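Local coordinates for ATP:cob(I)alamin adenosyltransferase (Salmonella enterica subsp. enterica serovar Livingstone, PDB 5CX7), which binds heme through the C-terminal domain crystallised here and, as a whole enzyme, probably converts cob(I)alamin to adenosylcobalamin, the cofactor of propanediol dehydratase, at residues 22-27 against 35-40; 29-34 against 127-132; 118-123 against 135-140. One frame throughout, in Å; residues are numbered along the deposited sequence.

Contact 1 (22-27 against 35-40). With HEM (protoporphyrin IX containing Fe), chain B.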
loop_
_atom_site.group_PDB
_atom_site.type_symbol
_atom_site.label_atom_id
_atom_site.label_comp_id
_atom_site.label_asym_id
_atom_site.label_seq_id
_atom_site.Cartn_x
_atom_site.Cartn_y
_atom_site.Cartn_z
ATOM N N ARG E 22 8.014 -26.016 19.196
ATOM C CA ARG E 22 8.472 -26.289 20.541
ATOM C C ARG E 22 9.952 -26.157 20.746
ATOM O O ARG E 22 10.358 -25.587 21.723
ATOM C CB ARG E 22 8.044 -27.668 20.882
ATOM C CG ARG E 22 8.282 -28.103 22.282
ATOM C CD ARG E 22 7.601 -29.424 22.672
ATOM N NE ARG E 22 8.086 -29.671 24.022
ATOM C CZ ARG E 22 7.898 -30.804 24.704
ATOM N NH1 ARG E 22 7.179 -31.802 24.204
ATOM N NH2 ARG E 22 8.448 -30.929 25.887
ATOM N N ALA E 23 10.759 -26.771 19.887
ATOM C CA ALA E 23 12.209 -26.705 20.031
ATOM C C ALA E 23 12.704 -25.281 19.876
ATOM O O ALA E 23 13.641 -24.891 20.584
ATOM C CB ALA E 23 12.901 -27.583 19.017
ATOM N N ALA E 24 12.094 -24.486 18.976
ATOM C CA ALA E 24 12.520 -23.104 18.832
ATOM C C ALA E 24 12.236 -22.355 20.108
ATOM O O ALA E 24 13.091 -21.620 20.627
ATOM C CB ALA E 24 11.818 -22.405 17.638
ATOM N N VAL E 25 11.034 -22.476 20.635
ATOM C CA VAL E 25 10.662 -21.766 21.862
ATOM C C VAL E 25 11.531 -22.204 23.051
ATOM O O VAL E 25 12.012 -21.369 23.838
ATOM C CB VAL E 25 9.179 -21.986 22.173
ATOM C CG1 VAL E 25 8.783 -21.537 23.586
ATOM C CG2 VAL E 25 8.300 -21.253 21.171
ATOM N N GLU E 26 11.745 -23.521 23.193
ATOM C CA GLU E 26 12.634 -24.040 24.258
ATOM C C GLU E 26 14.051 -23.426 24.176
ATOM O O GLU E 26 14.621 -23.021 25.188
ATOM C CB GLU E 26 12.683 -25.578 24.243
ATOM C CG GLU E 26 11.370 -26.142 24.805
ATOM C CD GLU E 26 11.269 -27.667 24.731
ATOM O OE1 GLU E 26 12.219 -28.319 24.204
ATOM O OE2 GLU E 26 10.227 -28.207 25.168
ATOM N N ARG E 27 14.628 -23.403 22.991
ATOM C CA ARG E 27 15.933 -22.829 22.807
ATOM C C ARG E 27 15.960 -21.318 23.117
ATOM O O ARG E 27 16.903 -20.827 23.773
ATOM C CB ARG E 27 16.463 -23.085 21.370
ATOM C CG ARG E 27 17.865 -22.591 21.105
ATOM C CD ARG E 27 18.836 -23.168 22.173
ATOM N NE ARG E 27 20.182 -22.731 21.888
ATOM C CZ ARG E 27 21.192 -22.734 22.769
ATOM N NH1 ARG E 27 21.017 -23.174 24.012
ATOM N NH2 ARG E 27 22.410 -22.244 22.410
ATOM N N VAL E 35 11.259 -14.569 21.269
ATOM C CA VAL E 35 11.218 -14.496 19.817
ATOM C C VAL E 35 9.827 -14.718 19.274
ATOM O O VAL E 35 8.924 -15.195 19.964
ATOM C CB VAL E 35 12.228 -15.456 19.131
ATOM C CG1 VAL E 35 13.663 -15.129 19.561
ATOM C CG2 VAL E 35 11.893 -16.930 19.408
ATOM N N VAL E 36 9.695 -14.395 17.974
ATOM C CA VAL E 36 8.646 -14.863 17.195
ATOM C C VAL E 36 9.187 -15.979 16.280
ATOM O O VAL E 36 10.253 -15.854 15.706
ATOM C CB VAL E 36 8.025 -13.722 16.290
ATOM C CG1 VAL E 36 6.950 -14.276 15.344
ATOM C CG2 VAL E 36 7.456 -12.628 17.120
ATOM N N VAL E 37 8.398 -17.043 16.159
ATOM C CA VAL E 37 8.693 -18.244 15.338
ATOM C C VAL E 37 7.689 -18.325 14.261
ATOM O O VAL E 37 6.492 -18.167 14.520
ATOM C CB VAL E 37 8.532 -19.577 16.144
ATOM C CG1 VAL E 37 8.865 -20.782 15.311
ATOM C CG2 VAL E 37 9.366 -19.534 17.403
ATOM N N SER E 38 8.142 -18.515 13.049
ATOM C CA SER E 38 7.252 -18.598 11.963
ATOM C C SER E 38 7.672 -19.720 11.047
ATOM O O SER E 38 8.837 -19.879 10.734
ATOM C CB SER E 38 7.208 -17.254 11.157
ATOM O OG SER E 38 6.484 -17.435 9.911
ATOM N N ILE E 39 6.695 -20.463 10.597
ATOM C CA ILE E 39 6.901 -21.560 9.634
ATOM C C ILE E 39 5.955 -21.268 8.451
ATOM O O ILE E 39 4.784 -21.088 8.642
ATOM C CB ILE E 39 6.605 -22.939 10.212
ATOM C CG1 ILE E 39 7.451 -23.174 11.482
ATOM C CG2 ILE E 39 6.913 -24.020 9.201
ATOM C CD1 ILE E 39 7.062 -24.385 12.280
ATOM N N VAL E 40 6.528 -21.367 7.258
ATOM C CA VAL E 40 5.767 -21.352 6.016
ATOM C C VAL E 40 5.953 -22.699 5.280
ATOM O O VAL E 40 6.893 -23.437 5.536
ATOM C CB VAL E 40 6.132 -20.170 5.088
ATOM C CG1 VAL E 40 5.961 -18.842 5.784
ATOM C CG2 VAL E 40 7.532 -20.322 4.547
HETATM C CHA HEM B . 1.239 -31.501 23.107
HETATM C CHB HEM B . -0.993 -28.924 19.632
HETATM C CHC HEM B . 2.371 -25.534 20.380
HETATM C CHD HEM B . 4.251 -27.947 24.091
HETATM C C1A HEM B . 0.423 -31.093 22.101
HETATM C C2A HEM B . -0.554 -31.908 21.512
HETATM C C3A HEM B . -1.174 -31.183 20.532
HETATM C C4A HEM B . -0.623 -29.905 20.507
HETATM C CMA HEM B . -2.279 -31.662 19.605
HETATM C CAA HEM B . -0.861 -33.363 21.846
HETATM C CBA HEM B . -0.108 -34.203 20.781
HETATM C CGA HEM B . 0.425 -35.520 21.291
HETATM O O1A HEM B . -0.198 -36.576 21.004
HETATM O O2A HEM B . 1.486 -35.540 21.971
HETATM C C1B HEM B . -0.278 -27.747 19.540
HETATM C C2B HEM B . -0.553 -26.748 18.604
HETATM C C3B HEM B . 0.389 -25.784 18.804
HETATM C C4B HEM B . 1.282 -26.244 19.896
HETATM C CMB HEM B . -1.710 -26.817 17.598
HETATM C CAB HEM B . 0.408 -24.534 18.019
HETATM C CBB HEM B . 1.227 -23.514 18.130
HETATM C C1C HEM B . 3.196 -25.884 21.435
HETATM C C2C HEM B . 4.287 -25.094 21.907
HETATM C C3C HEM B . 4.820 -25.807 22.995
HETATM C C4C HEM B . 4.032 -27.003 23.128
HETATM C CMC HEM B . 4.771 -23.747 21.342
HETATM C CAC HEM B . 5.966 -25.521 23.921
HETATM C CBC HEM B . 6.738 -24.462 23.912
HETATM C C1D HEM B . 3.531 -29.121 24.078
HETATM C C2D HEM B . 3.883 -30.122 25.088
HETATM C C3D HEM B . 3.062 -31.161 24.825
HETATM C C4D HEM B . 2.211 -30.735 23.678
HETATM C CMD HEM B . 4.940 -29.976 26.171
HETATM C CAD HEM B . 3.000 -32.472 25.617
HETATM C CBD HEM B . 4.245 -33.355 25.499
HETATM C CGD HEM B . 4.006 -34.623 24.706
HETATM O O1D HEM B . 4.355 -35.754 25.180
HETATM O O2D HEM B . 3.496 -34.533 23.560
HETATM N NA HEM B . 0.386 -29.859 21.445
HETATM N NB HEM B . 0.787 -27.410 20.265
HETATM N NC HEM B . 3.098 -27.052 22.145
HETATM N ND HEM B . 2.531 -29.526 23.243
HETATM FE FE HEM B . 1.686 -28.535 21.785
#
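Glu-26 OE2 is gripped twice by Arg-22, through a salt bridge from NE at 2.8 Å and a weak bond from NH2 at 3.3 Å. The two residues sit one turn apart on helix 14-31, which packs on the antiparallel four-stranded sheet of this HbpS-like domain with the heme on its outer side. Glu-26 OE2 lies close to the guanidinium plane, about 15° out of it, but is itself approached from above the carboxylate plane. Glu-26 is probably also a magnesium ligand, as in a near-identical protein. Arg-22 reaches out as an extended chain with CG anti to the backbone N (chi1 -173°), and this carries the guanidinium out to the heme, where methyl CMD stands over the centre of one face, 3.4 Å from Arg-22 CZ. The bond to Glu-26 should limit rotation of that group. Val-25 divides its branches, CG1 touching the vinyl carbon CBC of the heme at 3.6 Å and CG2 turning toward strand 36-41. Ile-133 and Ala-137 of helix 127-139 press on Ala-24. The helix-to-sheet touch itself is small and wholly apolar: Val-37 CG2 lies 3.8 Å from Ala-24 CB and 4.3 Å from Val-25 CG2.

Contact 2 (29-34 against 127-132)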
loop_
_atom_site.group_PDB
_atom_site.type_symbol
_atom_site.label_atom_id
_atom_site.label_comp_id
_atom_site.label_asym_id
_atom_site.label_seq_id
_atom_site.Cartn_x
_atom_site.Cartn_y
_atom_site.Cartn_z
ATOM N N GLN E 29 13.959 -19.777 25.208
ATOM C CA GLN E 29 13.934 -19.771 26.685
ATOM C C GLN E 29 15.339 -20.000 27.311
ATOM O O GLN E 29 15.704 -19.294 28.239
ATOM C CB GLN E 29 12.956 -20.809 27.230
ATOM C CG GLN E 29 11.526 -20.417 26.998
ATOM C CD GLN E 29 10.534 -21.525 27.295
ATOM O OE1 GLN E 29 10.885 -22.689 27.364
ATOM N NE2 GLN E 29 9.310 -21.157 27.478
ATOM N N GLN E 30 16.122 -20.940 26.767
ATOM C CA GLN E 30 17.455 -21.181 27.269
ATOM C C GLN E 30 18.329 -19.960 27.100
ATOM O O GLN E 30 19.168 -19.673 27.949
ATOM C CB GLN E 30 18.136 -22.360 26.549
ATOM C CG GLN E 30 17.566 -23.711 26.948
ATOM C CD GLN E 30 17.964 -24.877 26.035
ATOM O OE1 GLN E 30 18.732 -24.749 25.087
ATOM N NE2 GLN E 30 17.225 -25.965 26.190
ATOM N N LEU E 31 18.157 -19.271 25.954
ATOM C CA LEU E 31 18.938 -18.093 25.689
ATOM C C LEU E 31 18.412 -16.878 26.416
ATOM O O LEU E 31 19.043 -15.842 26.307
ATOM C CB LEU E 31 19.033 -17.848 24.176
ATOM C CG LEU E 31 19.740 -18.931 23.371
ATOM C CD1 LEU E 31 19.784 -18.582 21.904
ATOM C CD2 LEU E 31 21.168 -19.176 23.876
ATOM N N GLN E 32 17.246 -17.003 27.027
ATOM C CA GLN E 32 16.525 -15.904 27.671
ATOM C C GLN E 32 16.218 -14.716 26.705
ATOM O O GLN E 32 16.446 -13.558 27.051
ATOM C CB GLN E 32 17.301 -15.395 28.877
ATOM C CG GLN E 32 17.421 -16.489 29.927
ATOM C CD GLN E 32 17.984 -15.980 31.249
ATOM O OE1 GLN E 32 17.225 -15.817 32.149
ATOM N NE2 GLN E 32 19.285 -15.797 31.381
ATOM N N VAL E 33 15.799 -15.045 25.495
ATOM C CA VAL E 33 15.411 -14.018 24.553
ATOM C C VAL E 33 14.040 -14.405 23.978
ATOM O O VAL E 33 13.858 -15.517 23.524
ATOM C CB VAL E 33 16.470 -13.739 23.502
ATOM C CG1 VAL E 33 16.908 -14.987 22.793
ATOM C CG2 VAL E 33 15.976 -12.703 22.493
ATOM N N PRO E 34 13.061 -13.534 24.138
ATOM C CA PRO E 34 11.781 -13.826 23.521
ATOM C C PRO E 34 11.763 -13.592 22.018
ATOM O O PRO E 34 12.237 -12.560 21.564
ATOM C CB PRO E 34 10.825 -12.844 24.219
ATOM C CG PRO E 34 11.655 -11.727 24.694
ATOM C CD PRO E 34 13.065 -12.219 24.835
ATOM N N VAL E 127 21.058 -11.349 15.405
ATOM C CA VAL E 127 21.059 -12.181 14.260
ATOM C C VAL E 127 21.665 -13.609 14.587
ATOM O O VAL E 127 21.101 -14.612 14.263
ATOM C CB VAL E 127 21.803 -11.560 13.134
ATOM C CG1 VAL E 127 21.938 -12.561 11.999
ATOM C CG2 VAL E 127 21.041 -10.288 12.645
ATOM N N GLU E 128 22.727 -13.613 15.362
ATOM C CA GLU E 128 23.341 -14.880 15.813
ATOM C C GLU E 128 22.391 -15.701 16.638
ATOM O O GLU E 128 22.354 -16.923 16.527
ATOM C CB GLU E 128 24.649 -14.592 16.576
ATOM C CG GLU E 128 25.766 -13.992 15.726
ATOM C CD GLU E 128 25.670 -12.471 15.488
ATOM O OE1 GLU E 128 24.788 -11.753 16.050
ATOM O OE2 GLU E 128 26.490 -12.044 14.658
ATOM N N GLN E 129 21.704 -15.081 17.567
ATOM C CA GLN E 129 20.756 -15.805 18.412
ATOM C C GLN E 129 19.618 -16.387 17.603
ATOM O O GLN E 129 19.201 -17.512 17.818
ATOM C CB GLN E 129 20.201 -14.952 19.542
ATOM C CG GLN E 129 21.190 -14.646 20.618
ATOM C CD GLN E 129 20.678 -13.600 21.587
ATOM O OE1 GLN E 129 19.936 -12.655 21.232
ATOM N NE2 GLN E 129 21.047 -13.756 22.836
ATOM N N ASP E 130 19.136 -15.613 16.626
ATOM C CA ASP E 130 18.059 -16.050 15.791
ATOM C C ASP E 130 18.460 -17.256 14.945
ATOM O O ASP E 130 17.700 -18.214 14.858
ATOM C CB ASP E 130 17.610 -14.918 14.818
ATOM C CG ASP E 130 16.957 -13.753 15.468
ATOM O OD1 ASP E 130 16.427 -13.765 16.612
ATOM O OD2 ASP E 130 16.838 -12.672 14.741
ATOM N N MET E 131 19.684 -17.249 14.436
ATOM C CA MET E 131 20.214 -18.363 13.716
ATOM C C MET E 131 20.353 -19.597 14.636
ATOM O O MET E 131 20.127 -20.720 14.202
ATOM C CB MET E 131 21.529 -18.012 13.052
ATOM C CG MET E 131 21.349 -16.991 11.866
ATOM S SD MET E 131 22.857 -16.334 11.245
ATOM C CE MET E 131 23.460 -17.797 10.420
ATOM N N ASP E 132 20.896 -19.408 15.802
ATOM C CA ASP E 132 21.053 -20.501 16.791
ATOM C C ASP E 132 19.746 -21.152 17.084
ATOM O O ASP E 132 19.612 -22.399 17.031
ATOM C CB ASP E 132 21.676 -19.900 18.048
ATOM C CG ASP E 132 21.904 -20.942 19.210
ATOM O OD1 ASP E 132 21.182 -21.926 19.292
ATOM O OD2 ASP E 132 22.657 -20.600 20.115
#
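Two flat polar groups of helix 127-139, the Gln-129 amide and the Asp-132 carboxylate, each take an aliphatic methyl over one face. Val-33 CG1 stands above the amide, 4.2 Å from Gln-129 CD, while Leu-31 CD1 stands above the carboxylate, 4.2 Å from Asp-132 CG. The oxygens find their polar partners elsewhere: Gln-129 OE1 accepts a hydrogen bond from the backbone N of Ser-126, and Asp-132 OD2 is in a salt bridge with Arg-27 NH2. Those outside bonds should fix how the two groups are turned, so that flat surfaces meet the methyls. Leu-31 and Val-33 stand before and after Gln-32, where helix 14-31 closes in a Schellman motif; Gln-32 takes a positive phi of 57°, and its N bonds back to Gln-29 O at 3.0 Å. The turn points the CB of Gln-32 away from helix 127-139 and those of Leu-31 and Val-33 toward it. Val-33 adopts a chi1 of 53°, which sets CG1 between its backbone N and carbonyl carbon, and both of its methyls come near Gln-129 OE1, CG1 at 4.1 Å. At the start of helix 127-139, Val-127 packs on Leu-90 of a neighbouring subunit.

Contact 3 (118-123 against 135-140)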
loop_
_atom_site.group_PDB
_atom_site.type_symbol
_atom_site.label_atom_id
_atom_site.label_comp_id
_atom_site.label_asym_id
_atom_site.label_seq_id
_atom_site.Cartn_x
_atom_site.Cartn_y
_atom_site.Cartn_z
ATOM N N GLY E 118 9.421 -26.265 3.087
ATOM C CA GLY E 118 9.030 -25.137 3.900
ATOM C C GLY E 118 10.193 -24.255 4.228
ATOM O O GLY E 118 11.288 -24.415 3.729
ATOM N N GLY E 119 9.881 -23.326 5.112
ATOM C CA GLY E 119 10.762 -22.309 5.579
ATOM C C GLY E 119 10.481 -22.010 7.025
ATOM O O GLY E 119 9.343 -22.026 7.486
ATOM N N LEU E 120 11.559 -21.789 7.756
ATOM C CA LEU E 120 11.466 -21.404 9.180
ATOM C C LEU E 120 12.121 -20.057 9.351
ATOM O O LEU E 120 13.218 -19.845 8.885
ATOM C CB LEU E 120 12.177 -22.462 10.061
ATOM C CG LEU E 120 12.387 -22.096 11.517
ATOM C CD1 LEU E 120 11.107 -22.214 12.255
ATOM C CD2 LEU E 120 13.456 -22.991 12.166
ATOM N N GLY E 121 11.498 -19.207 10.136
ATOM C CA GLY E 121 12.028 -17.914 10.465
ATOM C C GLY E 121 11.916 -17.536 11.916
ATOM O O GLY E 121 10.915 -17.796 12.567
ATOM N N ILE E 122 13.002 -16.975 12.438
ATOM C CA ILE E 122 13.104 -16.548 13.821
ATOM C C ILE E 122 13.557 -15.110 13.883
ATOM O O ILE E 122 14.479 -14.734 13.195
ATOM C CB ILE E 122 14.195 -17.353 14.617
ATOM C CG1 ILE E 122 13.924 -18.890 14.527
ATOM C CG2 ILE E 122 14.238 -16.893 16.045
ATOM C CD1 ILE E 122 12.615 -19.362 15.201
ATOM N N SER E 123 12.901 -14.333 14.733
ATOM C CA SER E 123 13.320 -13.009 14.977
ATOM C C SER E 123 13.047 -12.638 16.401
ATOM O O SER E 123 12.052 -13.042 17.007
ATOM C CB SER E 123 12.570 -11.979 14.032
ATOM O OG SER E 123 13.069 -10.655 14.291
ATOM N N GLN E 135 18.516 -23.056 13.927
ATOM C CA GLN E 135 19.315 -24.283 13.728
ATOM C C GLN E 135 18.989 -25.366 14.743
ATOM O O GLN E 135 18.884 -26.532 14.397
ATOM C CB GLN E 135 20.809 -23.983 13.783
ATOM C CG GLN E 135 21.340 -23.207 12.589
ATOM C CD GLN E 135 22.634 -22.454 12.946
ATOM O OE1 GLN E 135 23.236 -22.700 13.957
ATOM N NE2 GLN E 135 23.029 -21.514 12.104
ATOM N N THR E 136 18.811 -24.967 15.977
ATOM C CA THR E 136 18.429 -25.898 17.056
ATOM C C THR E 136 17.087 -26.531 16.745
ATOM O O THR E 136 16.911 -27.725 16.953
ATOM C CB THR E 136 18.405 -25.162 18.434
ATOM O OG1 THR E 136 19.676 -24.586 18.669
ATOM C CG2 THR E 136 18.063 -26.118 19.599
ATOM N N ALA E 137 16.109 -25.727 16.303
ATOM C CA ALA E 137 14.775 -26.222 16.039
ATOM C C ALA E 137 14.829 -27.198 14.884
ATOM O O ALA E 137 14.200 -28.259 14.958
ATOM C CB ALA E 137 13.850 -25.074 15.713
ATOM N N ILE E 138 15.605 -26.873 13.860
ATOM C CA ILE E 138 15.720 -27.701 12.691
ATOM C C ILE E 138 16.356 -29.069 13.011
ATOM O O ILE E 138 15.910 -30.090 12.510
ATOM C CB ILE E 138 16.479 -26.982 11.594
ATOM C CG1 ILE E 138 15.571 -25.862 10.992
ATOM C CG2 ILE E 138 16.903 -27.913 10.471
ATOM C CD1 ILE E 138 16.358 -24.797 10.223
ATOM N N ALA E 139 17.353 -29.052 13.870
ATOM C CA ALA E 139 17.987 -30.283 14.369
ATOM C C ALA E 139 17.000 -31.174 15.121
ATOM O O ALA E 139 17.237 -32.371 15.188
ATOM C CB ALA E 139 19.212 -29.945 15.226
ATOM N N ALA E 140 15.913 -30.636 15.701
ATOM C CA ALA E 140 14.930 -31.443 16.424
ATOM C C ALA E 140 14.098 -32.333 15.511
ATOM O O ALA E 140 13.439 -33.232 15.986
ATOM C CB ALA E 140 14.000 -30.573 17.259
#
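Strand 115-123 runs into helix 127-139 through a short connection, and the helix doubles back over the face of the sheet, bringing the CA atoms of Leu-120 and Ile-138 to 8.4 Å. One methyl carries the meeting: Leu-120 CD2 lies 3.8 Å from Ile-138 CG1. Ala-137 CB is 4.1 Å from the same Leu-120 CD2. Leu-120 holds CG anti to its own N (chi1 170°), and chi2 leaves CD2 as the extended tip that reaches the helix. The Ile-138 branch comes to it from the helix flank, with CG1 beside the backbone N (chi1 -73°), and the two side chains lie alongside each other, running in opposing senses. Ala-137, with its short side chain, faces the strand directly and also touches Ala-24, so Ala-137 CB sits between strand 115-123 and helix 14-31. Further along the strand, Ile-122 points to the same side and packs on Ile-133 and Ala-134, while Ser-123 faces helix 59-72 on the other side of the sheet. With all three touching residues buried and every touching atom a carbon, attraction here probably rests on dispersion and the exclusion of water, and the fit depends on side-chain shape instead of bond direction.

How the contacts relate
Contacts 1 and 3 are the closest pair, with centres 7 Å apart, because their strands are sheet neighbours: probable hydrogen bonds run from Gly-121 N to Ser-38 O (2.8 Å) and from Val-36 N to Ser-123 O (2.9 Å). Contact 2 lies about 10 Å from contact 1, centre to centre, and joins the two helices near the surface. Arg-27 NH2 meets Asp-132 OD2 at 2.8 Å, tying contact 1 to contact 2. Glu-26 (22-27) and Gln-29 (29-34) probably bind magnesium, as in a near-identical protein. Contact 1 lines the heme pocket. The side chain of Ala-137 in contact 3 lies about 11 Å from the heme. The side chain of Val-33 in contact 2 is about 14 Å from the heme.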